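Local coordinates for protein possible galactose mutarotase (Streptomyces platensis subsp. rosaceus, PDB 4RNL) that is of unproven function but probably interconverts the alpha and beta anomers of galactose or a related sugar, at residues Trp124-Val138 with Gly148-Ala160. Residues are numbered along the deposited sequence; the frame is centred on the assembly and turned at random.
Sequences WDAREVDGGVQLHRV and GALDVRVTYTLSA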
loop_
_atom_site.group_PDB
_atom_site.type_symbol
_atom_site.label_atom_id
_atom_site.label_comp_id
_atom_site.label_asym_id
_atom_site.label_seq_id
_atom_site.Cartn_x
_atom_site.Cartn_y
_atom_site.Cartn_z
ATOM N N TRP A 124 6.587 -13.226 7.035
ATOM C CA TRP A 124 5.260 -13.739 7.385
ATOM C C TRP A 124 5.113 -15.228 7.068
ATOM O O TRP A 124 5.706 -15.728 6.101
ATOM C CB TRP A 124 4.196 -12.943 6.613
ATOM C CG TRP A 124 4.134 -11.496 7.034
ATOM C CD1 TRP A 124 5.095 -10.545 6.870
ATOM C CD2 TRP A 124 3.046 -10.855 7.708
ATOM N NE1 TRP A 124 4.672 -9.343 7.399
ATOM C CE2 TRP A 124 3.414 -9.509 7.916
ATOM C CE3 TRP A 124 1.789 -11.288 8.139
ATOM C CZ2 TRP A 124 2.575 -8.595 8.554
ATOM C CZ3 TRP A 124 0.951 -10.374 8.770
ATOM C CH2 TRP A 124 1.350 -9.046 8.971
ATOM N N ASP A 125 4.341 -15.941 7.888
ATOM C CA ASP A 125 3.965 -17.324 7.574
ATOM C C ASP A 125 2.980 -17.275 6.421
ATOM O O ASP A 125 2.166 -16.365 6.348
ATOM C CB ASP A 125 3.273 -17.995 8.771
ATOM C CG ASP A 125 4.214 -18.267 9.921
ATOM O OD1 ASP A 125 5.439 -18.311 9.694
ATOM O OD2 ASP A 125 3.719 -18.451 11.055
ATOM N N ALA A 126 3.052 -18.243 5.518
ATOM C CA ALA A 126 2.162 -18.236 4.369
ATOM C C ALA A 126 1.484 -19.585 4.193
ATOM O O ALA A 126 2.080 -20.633 4.456
ATOM C CB ALA A 126 2.939 -17.876 3.093
ATOM N N ARG A 127 0.244 -19.566 3.716
ATOM C CA ARG A 127 -0.390 -20.808 3.276
ATOM C C ARG A 127 -1.320 -20.567 2.100
ATOM O O ARG A 127 -1.886 -19.476 1.952
ATOM C CB ARG A 127 -1.143 -21.487 4.416
ATOM C CG ARG A 127 -2.333 -20.701 4.910
ATOM C CD ARG A 127 -3.093 -21.463 5.991
ATOM N NE ARG A 127 -4.236 -20.693 6.485
ATOM C CZ ARG A 127 -5.494 -20.877 6.089
ATOM N NH1 ARG A 127 -5.780 -21.819 5.197
ATOM N NH2 ARG A 127 -6.469 -20.125 6.590
ATOM N N GLU A 128 -1.480 -21.590 1.266
ATOM C CA GLU A 128 -2.350 -21.468 0.101
ATOM C C GLU A 128 -3.815 -21.409 0.529
ATOM O O GLU A 128 -4.244 -22.136 1.434
ATOM C CB GLU A 128 -2.124 -22.641 -0.863
ATOM C CG GLU A 128 -2.897 -22.536 -2.176
ATOM C CD GLU A 128 -2.426 -23.569 -3.184
ATOM O OE1 GLU A 128 -1.487 -24.319 -2.848
ATOM O OE2 GLU A 128 -2.991 -23.638 -4.299
ATOM N N VAL A 129 -4.568 -20.516 -0.104
ATOM C CA VAL A 129 -6.021 -20.503 0.025
ATOM C C VAL A 129 -6.598 -20.520 -1.383
ATOM O O VAL A 129 -5.861 -20.392 -2.361
ATOM C CB VAL A 129 -6.526 -19.259 0.797
ATOM C CG1 VAL A 129 -6.036 -19.284 2.249
ATOM C CG2 VAL A 129 -6.097 -17.978 0.097
ATOM N N ASP A 130 -7.907 -20.691 -1.497
ATOM C CA ASP A 130 -8.539 -20.663 -2.815
ATOM C C ASP A 130 -8.247 -19.328 -3.500
ATOM O O ASP A 130 -8.522 -18.269 -2.945
ATOM C CB ASP A 130 -10.045 -20.911 -2.680
ATOM C CG ASP A 130 -10.742 -21.037 -4.018
ATOM O OD1 ASP A 130 -10.217 -21.729 -4.920
ATOM O OD2 ASP A 130 -11.829 -20.445 -4.170
ATOM N N GLY A 131 -7.649 -19.380 -4.693
ATOM C CA GLY A 131 -7.353 -18.167 -5.444
ATOM C C GLY A 131 -6.141 -17.355 -5.007
ATOM O O GLY A 131 -5.887 -16.275 -5.549
ATOM N N GLY A 132 -5.382 -17.849 -4.031
ATOM C CA GLY A 132 -4.191 -17.126 -3.616
ATOM C C GLY A 132 -3.430 -17.603 -2.388
ATOM O O GLY A 132 -3.292 -18.801 -2.127
ATOM N N VAL A 133 -2.917 -16.633 -1.635
ATOM C CA VAL A 133 -2.079 -16.918 -0.480
ATOM C C VAL A 133 -2.491 -16.044 0.710
ATOM O O VAL A 133 -2.829 -14.855 0.553
ATOM C CB VAL A 133 -0.574 -16.738 -0.824
ATOM C CG1 VAL A 133 -0.294 -15.303 -1.328
ATOM C CG2 VAL A 133 0.304 -17.059 0.379
ATOM N N GLN A 134 -2.504 -16.650 1.895
ATOM C CA GLN A 134 -2.770 -15.919 3.129
ATOM C C GLN A 134 -1.503 -15.825 3.968
ATOM O O GLN A 134 -0.892 -16.847 4.295
ATOM C CB GLN A 134 -3.880 -16.616 3.924
ATOM C CG GLN A 134 -4.245 -15.950 5.254
ATOM C CD GLN A 134 -5.457 -16.598 5.901
ATOM O OE1 GLN A 134 -5.325 -17.471 6.755
ATOM N NE2 GLN A 134 -6.648 -16.183 5.482
ATOM N N LEU A 135 -1.104 -14.596 4.302
ATOM C CA LEU A 135 0.034 -14.361 5.187
ATOM C C LEU A 135 -0.463 -14.172 6.614
ATOM O O LEU A 135 -1.512 -13.566 6.845
ATOM C CB LEU A 135 0.809 -13.115 4.748
ATOM C CG LEU A 135 1.325 -13.183 3.313
ATOM C CD1 LEU A 135 2.238 -12.016 3.030
ATOM C CD2 LEU A 135 2.043 -14.487 3.067
ATOM N N HIS A 136 0.289 -14.690 7.576
ATOM C CA HIS A 136 -0.124 -14.617 8.977
ATOM C C HIS A 136 1.076 -14.337 9.860
ATOM O O HIS A 136 2.111 -14.975 9.715
ATOM C CB HIS A 136 -0.765 -15.936 9.406
ATOM C CG HIS A 136 -1.097 -16.000 10.866
ATOM N ND1 HIS A 136 -0.788 -17.086 11.655
ATOM C CD2 HIS A 136 -1.720 -15.110 11.679
ATOM C CE1 HIS A 136 -1.199 -16.864 12.893
ATOM N NE2 HIS A 136 -1.774 -15.673 12.931
ATOM N N ARG A 137 0.933 -13.395 10.790
ATOM C CA ARG A 137 1.994 -13.133 11.761
ATOM C C ARG A 137 1.422 -12.425 12.970
ATOM O O ARG A 137 0.613 -11.509 12.832
ATOM C CB ARG A 137 3.092 -12.261 11.135
ATOM C CG ARG A 137 4.260 -11.964 12.067
ATOM C CD ARG A 137 5.246 -10.998 11.413
ATOM N NE ARG A 137 6.384 -10.702 12.279
ATOM C CZ ARG A 137 6.424 -9.681 13.131
ATOM N NH1 ARG A 137 5.384 -8.857 13.237
ATOM N NH2 ARG A 137 7.507 -9.487 13.878
ATOM N N VAL A 138 1.826 -12.855 14.162
ATOM C CA VAL A 138 1.471 -12.125 15.367
ATOM C C VAL A 138 2.566 -11.113 15.667
ATOM O O VAL A 138 3.739 -11.479 15.774
ATOM C CB VAL A 138 1.333 -13.053 16.567
ATOM C CG1 VAL A 138 0.991 -12.239 17.812
ATOM C CG2 VAL A 138 0.282 -14.116 16.292
ATOM N N GLY A 148 -0.034 -4.327 22.943
ATOM C CA GLY A 148 -0.924 -5.402 22.543
ATOM C C GLY A 148 -0.326 -6.327 21.506
ATOM O O GLY A 148 0.340 -5.881 20.567
ATOM N N ALA A 149 -0.560 -7.625 21.677
ATOM C CA ALA A 149 -0.195 -8.589 20.642
ATOM C C ALA A 149 -1.261 -8.546 19.555
ATOM O O ALA A 149 -2.444 -8.776 19.827
ATOM C CB ALA A 149 -0.099 -9.984 21.233
ATOM N N LEU A 150 -0.845 -8.253 18.328
ATOM C CA LEU A 150 -1.778 -8.115 17.211
ATOM C C LEU A 150 -1.663 -9.324 16.285
ATOM O O LEU A 150 -0.630 -9.534 15.659
ATOM C CB LEU A 150 -1.507 -6.818 16.440
ATOM C CG LEU A 150 -2.539 -6.445 15.372
ATOM C CD1 LEU A 150 -3.853 -5.994 16.019
ATOM C CD2 LEU A 150 -2.003 -5.371 14.429
ATOM N N ASP A 151 -2.734 -10.111 16.216
ATOM C CA ASP A 151 -2.795 -11.307 15.377
ATOM C C ASP A 151 -3.297 -10.892 13.999
ATOM O O ASP A 151 -4.469 -10.553 13.841
ATOM C CB ASP A 151 -3.759 -12.314 16.013
ATOM C CG ASP A 151 -3.669 -13.700 15.390
ATOM O OD1 ASP A 151 -2.971 -13.860 14.378
ATOM O OD2 ASP A 151 -4.303 -14.638 15.917
ATOM N N VAL A 152 -2.416 -10.910 12.999
ATOM C CA VAL A 152 -2.733 -10.322 11.695
ATOM C C VAL A 152 -2.751 -11.356 10.583
ATOM O O VAL A 152 -1.854 -12.196 10.496
ATOM C CB VAL A 152 -1.699 -9.236 11.298
ATOM C CG1 VAL A 152 -2.074 -8.586 9.955
ATOM C CG2 VAL A 152 -1.574 -8.189 12.387
ATOM N N ARG A 153 -3.770 -11.282 9.727
ATOM C CA ARG A 153 -3.832 -12.108 8.527
ATOM C C ARG A 153 -4.121 -11.220 7.334
ATOM O O ARG A 153 -5.031 -10.393 7.373
ATOM C CB ARG A 153 -4.934 -13.169 8.639
ATOM C CG ARG A 153 -4.565 -14.329 9.520
ATOM C CD ARG A 153 -5.648 -15.386 9.555
ATOM N NE ARG A 153 -5.168 -16.567 10.268
ATOM C CZ ARG A 153 -5.108 -16.664 11.592
ATOM N NH1 ARG A 153 -5.507 -15.651 12.351
ATOM N NH2 ARG A 153 -4.649 -17.774 12.154
ATOM N N VAL A 154 -3.343 -11.391 6.277
ATOM C CA VAL A 154 -3.538 -10.614 5.063
ATOM C C VAL A 154 -3.657 -11.597 3.912
ATOM O O VAL A 154 -2.763 -12.413 3.684
ATOM C CB VAL A 154 -2.373 -9.643 4.823
ATOM C CG1 VAL A 154 -2.586 -8.882 3.520
ATOM C CG2 VAL A 154 -2.252 -8.662 5.988
ATOM N N THR A 155 -4.779 -11.536 3.202
ATOM C CA THR A 155 -5.073 -12.543 2.199
ATOM C C THR A 155 -5.070 -11.902 0.827
ATOM O O THR A 155 -5.805 -10.946 0.578
ATOM C CB THR A 155 -6.432 -13.212 2.474
ATOM O OG1 THR A 155 -6.433 -13.763 3.800
ATOM C CG2 THR A 155 -6.696 -14.337 1.465
ATOM N N TYR A 156 -4.231 -12.433 -0.054
ATOM C CA TYR A 156 -4.080 -11.918 -1.410
ATOM C C TYR A 156 -4.715 -12.940 -2.349
ATOM O O TYR A 156 -4.257 -14.080 -2.418
ATOM C CB TYR A 156 -2.596 -11.802 -1.782
ATOM C CG TYR A 156 -1.720 -10.897 -0.922
ATOM C CD1 TYR A 156 -1.334 -11.282 0.363
ATOM C CD2 TYR A 156 -1.229 -9.694 -1.421
ATOM C CE1 TYR A 156 -0.500 -10.471 1.142
ATOM C CE2 TYR A 156 -0.397 -8.873 -0.648
ATOM C CZ TYR A 156 -0.048 -9.269 0.629
ATOM O OH TYR A 156 0.790 -8.463 1.381
ATOM N N THR A 157 -5.772 -12.561 -3.061
ATOM C CA THR A 157 -6.373 -13.486 -4.032
ATOM C C THR A 157 -6.563 -12.835 -5.390
ATOM O O THR A 157 -6.641 -11.613 -5.509
ATOM C CB THR A 157 -7.718 -14.035 -3.556
ATOM O OG1 THR A 157 -8.575 -12.942 -3.201
ATOM C CG2 THR A 157 -7.524 -14.936 -2.339
ATOM N N LEU A 158 -6.641 -13.671 -6.415
ATOM C CA LEU A 158 -6.723 -13.184 -7.777
ATOM C C LEU A 158 -7.936 -13.806 -8.429
ATOM O O LEU A 158 -8.162 -15.009 -8.310
ATOM C CB LEU A 158 -5.453 -13.573 -8.548
ATOM C CG LEU A 158 -5.358 -13.204 -10.027
ATOM C CD1 LEU A 158 -5.447 -11.685 -10.221
ATOM C CD2 LEU A 158 -4.058 -13.749 -10.623
ATOM N N SER A 159 -8.725 -12.983 -9.099
ATOM C CA SER A 159 -9.842 -13.480 -9.893
ATOM C C SER A 159 -9.862 -12.711 -11.198
ATOM O O SER A 159 -10.103 -11.501 -11.190
ATOM C CB SER A 159 -11.162 -13.272 -9.150
ATOM O OG SER A 159 -12.248 -13.778 -9.909
ATOM N N ALA A 160 -9.597 -13.402 -12.305
ATOM C CA ALA A 160 -9.498 -12.754 -13.615
ATOM C C ALA A 160 -8.532 -11.569 -13.578
ATOM O O ALA A 160 -7.336 -11.737 -13.331
ATOM C CB ALA A 160 -10.883 -12.318 -14.115
#
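Asp151 OD1 takes a short hydrogen bond, 2.6 Å, from His136 NE2; OD1 lies in the plane of the imidazole and receives the N-H on its syn lone pair, the side of OD2. The pair sits on the antiparallel beta hairpin of strands 132-139 and 150-159, part of the large sheet of the galactose mutarotase-like beta-sandwich. With CG anti to the backbone N (chi1 174°), the His136 ring leans across to the neighbouring strand, where the guanidinium of Arg153 stacks flat on one face, centres 3.9 Å apart and planes 14° from parallel. Arg153 NH1 adds a long, purely electrostatic contact to Asp151 OD1; the ring thus has the guanidinium over one face and the carboxylate at its NE2 edge. Without the imidazole, as with an alanine here, Asp151 OD1 would probably lose its N-H partner and the Arg153 guanidinium the flat surface that fixes its orientation. Further along the same face, Gln134 NE2 donates in its amide plane to Thr155 OG1 (3.0 Å), while Gln134 OE1 lies at the guanidinium edge of Arg153 and takes a weak bond from Arg127 NH2. The other face carries mainly apolar contacts: Trp124 presents its ring edge, CH2, to Val152 CG1 at 3.6 Å, and strand 81-82 covers Trp124, Val154 and Tyr156 through Leu81. Near the middle, Leu135 CD1 rests 3.7 Å from Tyr156 CE1.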